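Long-range contact in leucine aminopeptidase (Fimbriiglobus ruber, PDB 7D1B), which probably acts as a zinc-dependent glutaminyl cyclase of peptidase family M28, converting N-terminal glutamine to pyroglutamate: residues Ser152-Met164 and Ala229-Arg241. Numbering follows the deposited sequence.
With ZN (zinc ion), chain B.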
loop_
_atom_site.group_PDB
_atom_site.type_symbol
_atom_site.label_atom_id
_atom_site.label_comp_id
_atom_site.label_asym_id
_atom_site.label_seq_id
_atom_site.Cartn_x
_atom_site.Cartn_y
_atom_site.Cartn_z
ATOM N N SER A 152 -11.690 7.704 -2.789
ATOM C CA SER A 152 -10.853 6.515 -2.598
ATOM C C SER A 152 -10.108 6.530 -1.252
ATOM O O SER A 152 -8.945 6.157 -1.184
ATOM C CB SER A 152 -9.867 6.387 -3.768
ATOM O OG SER A 152 -9.322 5.096 -3.869
ATOM N N ALA A 153 -10.772 6.951 -0.168
ATOM C CA ALA A 153 -10.043 7.196 1.082
ATOM C C ALA A 153 -9.358 5.943 1.623
ATOM O O ALA A 153 -8.222 6.018 2.101
ATOM C CB ALA A 153 -10.978 7.750 2.146
ATOM N N ASN A 154 -10.038 4.801 1.598
ATOM C CA ASN A 154 -9.501 3.561 2.148
ATOM C C ASN A 154 -8.785 2.720 1.098
ATOM O O ASN A 154 -8.472 1.560 1.354
ATOM C CB ASN A 154 -10.640 2.753 2.774
ATOM C CG ASN A 154 -10.156 1.647 3.708
ATOM O OD1 ASN A 154 -9.132 1.780 4.398
ATOM N ND2 ASN A 154 -10.908 0.552 3.752
ATOM N N ASP A 155 -8.532 3.273 -0.081
ATOM C CA ASP A 155 -8.129 2.483 -1.237
ATOM C C ASP A 155 -6.933 3.204 -1.845
ATOM O O ASP A 155 -7.079 4.160 -2.616
ATOM C CB ASP A 155 -9.346 2.386 -2.143
ATOM C CG ASP A 155 -9.136 1.507 -3.354
ATOM O OD1 ASP A 155 -7.992 1.108 -3.662
ATOM O OD2 ASP A 155 -10.162 1.223 -4.051
ATOM N N GLY A 156 -5.737 2.777 -1.451
ATOM C CA GLY A 156 -4.501 3.475 -1.772
ATOM C C GLY A 156 -4.222 4.629 -0.832
ATOM O O GLY A 156 -3.175 4.667 -0.181
ATOM N N THR A 157 -5.176 5.557 -0.718
ATOM C CA THR A 157 -4.942 6.792 0.021
ATOM C C THR A 157 -4.515 6.482 1.446
ATOM O O THR A 157 -3.561 7.073 1.961
ATOM C CB THR A 157 -6.206 7.652 0.024
ATOM O OG1 THR A 157 -6.733 7.726 -1.304
ATOM C CG2 THR A 157 -5.877 9.043 0.509
ATOM N N ALA A 158 -5.236 5.577 2.118
ATOM C CA ALA A 158 -4.927 5.314 3.521
ATOM C C ALA A 158 -3.549 4.697 3.693
ATOM O O ALA A 158 -2.905 4.931 4.723
ATOM C CB ALA A 158 -5.998 4.430 4.153
ATOM N N GLY A 159 -3.077 3.909 2.722
ATOM C CA GLY A 159 -1.726 3.384 2.803
ATOM C C GLY A 159 -0.693 4.489 2.700
ATOM O O GLY A 159 0.279 4.521 3.458
ATOM N N ALA A 160 -0.879 5.403 1.733
ATOM C CA ALA A 160 0.011 6.553 1.644
ATOM C C ALA A 160 -0.001 7.359 2.936
ATOM O O ALA A 160 1.051 7.804 3.419
ATOM C CB ALA A 160 -0.370 7.420 0.445
ATOM N N ALA A 161 -1.193 7.567 3.506
ATOM C CA ALA A 161 -1.313 8.325 4.746
ATOM C C ALA A 161 -0.636 7.615 5.912
ATOM O O ALA A 161 0.003 8.263 6.751
ATOM C CB ALA A 161 -2.779 8.595 5.048
ATOM N N LEU A 162 -0.762 6.286 5.983
ATOM C CA LEU A 162 -0.072 5.570 7.042
ATOM C C LEU A 162 1.433 5.693 6.871
ATOM O O LEU A 162 2.153 5.854 7.854
ATOM C CB LEU A 162 -0.524 4.112 7.111
ATOM C CG LEU A 162 0.169 3.293 8.221
ATOM C CD1 LEU A 162 -0.016 3.938 9.612
ATOM C CD2 LEU A 162 -0.357 1.870 8.242
ATOM N N MET A 163 1.930 5.651 5.626
ATOM C CA MET A 163 3.352 5.915 5.403
ATOM C C MET A 163 3.735 7.311 5.881
ATOM O O MET A 163 4.807 7.497 6.473
ATOM C CB MET A 163 3.713 5.762 3.927
ATOM C CG MET A 163 3.636 4.369 3.382
ATOM S SD MET A 163 3.861 4.454 1.618
ATOM C CE MET A 163 3.557 2.739 1.171
ATOM N N MET A 164 2.877 8.309 5.625
ATOM C CA MET A 164 3.162 9.658 6.124
ATOM C C MET A 164 3.275 9.666 7.642
ATOM O O MET A 164 4.165 10.314 8.195
ATOM C CB MET A 164 2.086 10.633 5.656
ATOM C CG MET A 164 2.113 10.906 4.161
ATOM S SD MET A 164 0.818 12.061 3.633
ATOM C CE MET A 164 1.560 13.601 4.158
ATOM N N ALA A 229 7.730 -8.119 1.434
ATOM C CA ALA A 229 6.937 -6.935 1.142
ATOM C C ALA A 229 5.561 -7.082 1.758
ATOM O O ALA A 229 4.966 -8.157 1.697
ATOM C CB ALA A 229 6.789 -6.726 -0.363
ATOM N N VAL A 230 5.050 -5.982 2.311
ATOM C CA VAL A 230 3.673 -5.901 2.785
ATOM C C VAL A 230 2.969 -4.818 1.998
ATOM O O VAL A 230 3.406 -3.663 2.012
ATOM C CB VAL A 230 3.579 -5.646 4.301
ATOM C CG1 VAL A 230 2.130 -5.415 4.675
ATOM C CG2 VAL A 230 4.158 -6.821 5.067
ATOM N N LEU A 231 1.892 -5.201 1.314
ATOM C CA LEU A 231 1.004 -4.289 0.611
ATOM C C LEU A 231 -0.163 -3.948 1.523
ATOM O O LEU A 231 -0.765 -4.835 2.132
ATOM C CB LEU A 231 0.492 -4.972 -0.659
ATOM C CG LEU A 231 -0.594 -4.204 -1.403
ATOM C CD1 LEU A 231 -0.053 -2.891 -1.983
ATOM C CD2 LEU A 231 -1.183 -5.061 -2.512
ATOM N N LEU A 232 -0.459 -2.666 1.629
ATOM C CA LEU A 232 -1.597 -2.183 2.409
ATOM C C LEU A 232 -2.714 -1.823 1.441
ATOM O O LEU A 232 -2.508 -0.979 0.571
ATOM C CB LEU A 232 -1.177 -0.914 3.136
ATOM C CG LEU A 232 -0.027 -1.083 4.132
ATOM C CD1 LEU A 232 0.438 0.299 4.603
ATOM C CD2 LEU A 232 -0.437 -1.987 5.295
ATOM N N ASP A 233 -3.895 -2.423 1.599
ATOM C CA ASP A 233 -5.005 -2.081 0.709
ATOM C C ASP A 233 -6.328 -2.341 1.435
ATOM O O ASP A 233 -6.517 -3.438 1.967
ATOM C CB ASP A 233 -4.936 -2.979 -0.535
ATOM C CG ASP A 233 -5.719 -2.415 -1.723
ATOM O OD1 ASP A 233 -6.285 -1.292 -1.628
ATOM O OD2 ASP A 233 -5.781 -3.086 -2.795
ATOM N N LEU A 234 -7.237 -1.370 1.471
ATOM C CA LEU A 234 -8.557 -1.570 2.073
ATOM C C LEU A 234 -8.434 -2.103 3.500
ATOM O O LEU A 234 -9.049 -3.111 3.866
ATOM C CB LEU A 234 -9.455 -2.478 1.230
ATOM C CG LEU A 234 -9.530 -2.212 -0.261
ATOM C CD1 LEU A 234 -10.401 -3.278 -0.907
ATOM C CD2 LEU A 234 -10.074 -0.851 -0.558
ATOM N N PHE A 235 -7.653 -1.394 4.325
ATOM C CA PHE A 235 -7.220 -1.933 5.608
ATOM C C PHE A 235 -7.543 -1.040 6.788
ATOM O O PHE A 235 -7.296 -1.459 7.918
ATOM C CB PHE A 235 -5.690 -2.154 5.610
ATOM C CG PHE A 235 -4.918 -0.876 5.635
ATOM C CD1 PHE A 235 -4.619 -0.206 4.462
ATOM C CD2 PHE A 235 -4.507 -0.311 6.839
ATOM C CE1 PHE A 235 -3.972 1.022 4.479
ATOM C CE2 PHE A 235 -3.850 0.915 6.865
ATOM C CZ PHE A 235 -3.571 1.573 5.678
ATOM N N ALA A 236 -8.034 0.183 6.569
ATOM C CA ALA A 236 -8.003 1.208 7.598
ATOM C C ALA A 236 -9.369 1.533 8.175
ATOM O O ALA A 236 -9.470 2.440 9.007
ATOM C CB ALA A 236 -7.338 2.475 7.055
ATOM N N HIS A 237 -10.411 0.826 7.753
ATOM C CA HIS A 237 -11.757 1.087 8.248
ATOM C C HIS A 237 -11.965 0.510 9.647
ATOM O O HIS A 237 -11.261 -0.401 10.107
ATOM C CB HIS A 237 -12.800 0.543 7.267
ATOM C CG HIS A 237 -12.553 -0.861 6.834
ATOM N ND1 HIS A 237 -11.495 -1.209 6.019
ATOM C CD2 HIS A 237 -13.244 -2.003 7.074
ATOM C CE1 HIS A 237 -11.552 -2.507 5.772
ATOM N NE2 HIS A 237 -12.602 -3.013 6.401
ATOM N N ASP A 238 -12.973 1.053 10.321
ATOM C CA ASP A 238 -13.316 0.661 11.684
ATOM C C ASP A 238 -13.785 -0.790 11.705
ATOM O O ASP A 238 -14.731 -1.149 11.005
ATOM C CB ASP A 238 -14.443 1.593 12.137
ATOM C CG ASP A 238 -14.790 1.449 13.597
ATOM O OD1 ASP A 238 -13.983 0.923 14.385
ATOM O OD2 ASP A 238 -15.891 1.915 13.964
ATOM N N GLY A 239 -13.152 -1.624 12.525
ATOM C CA GLY A 239 -13.587 -3.004 12.612
ATOM C C GLY A 239 -13.150 -3.857 11.446
ATOM O O GLY A 239 -13.726 -4.929 11.227
ATOM N N ALA A 240 -12.125 -3.430 10.706
ATOM C CA ALA A 240 -11.653 -4.196 9.559
ATOM C C ALA A 240 -11.336 -5.637 9.947
ATOM O O ALA A 240 -10.865 -5.920 11.058
ATOM C CB ALA A 240 -10.390 -3.540 8.993
ATOM N N ARG A 241 -11.593 -6.546 9.014
ATOM C CA ARG A 241 -11.269 -7.962 9.161
ATOM C C ARG A 241 -10.150 -8.287 8.178
ATOM O O ARG A 241 -10.400 -8.510 6.988
ATOM C CB ARG A 241 -12.514 -8.815 8.920
ATOM C CG ARG A 241 -12.244 -10.302 8.962
ATOM C CD ARG A 241 -13.533 -11.108 8.666
ATOM N NE ARG A 241 -13.226 -12.513 8.379
ATOM C CZ ARG A 241 -12.833 -12.972 7.189
ATOM N NH1 ARG A 241 -12.748 -12.153 6.150
ATOM N NH2 ARG A 241 -12.520 -14.253 7.042
HETATM ZN ZN ZN B . -9.838 0.216 -5.704
HETATM O O HOH W 1 -3.672 1.578 0.778
HETATM O O HOH W 2 -9.476 -1.730 -4.981
#
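Asn154 reaches across to the loop after strand 225-232 with both ends of its amide. Asn154 OD1 accepts from the backbone N of Ala236 at 2.9 Å, the donor lying in the carbonyl plane on a lone pair. Asn154 ND2 donates to His237 ND1, also at 2.9 Å, but this bond is bent (137° at the hydrogen), and ND2 sits well out of the imidazole plane, by 38°, with ND1 in turn tilted from the amide plane. With CG trans to its own backbone N (chi1 -164°), the side chain of Asn154 extends to the loop. Because OD1 accepts from a backbone N-H while ND2 donates to a ring nitrogen, the flip of the amide is fixed, and His237, whose NE2 is bonded to Asp302, presents ND1 as acceptor. A weak backbone bond, Leu234 N to Asn154 O (3.2 Å), adds to the polar set. A water donates to Leu232 O and accepts weakly from Gly159 N, bridging helix and strand.

Next to Asn154, Asp155 carries the metal: OD2 binds the zinc ion at 2.0 Å, alongside Glu188, His309 and a water, while OD1 is hydrogen-bonded to His130. Asp233 OD1 comes within 3.6 Å of Asp155 OD1, an approach of like charges in which the side chains lie side by side, pointing the same way. Leu234 CD2 packs against Asp155 CB.

This is the M28 alpha/beta fold, in which helix 153-167 lies over the central mixed sheet and the loop leaving the C-terminal end of strand 225-232 brings Asp233 and Leu234 up to Asp155.

Ring and side-chain packing runs along the helix. The Phe235 ring turns an edge to it, CE1 lying 3.5 Å from Gly159 N, near the ring plane. Leu162 CD2 meets both Phe235 CE2 and Leu232 CD1, the two leucines crossing at about a right angle. The CB atoms of Ala158 and Ala236 touch at 3.7 Å.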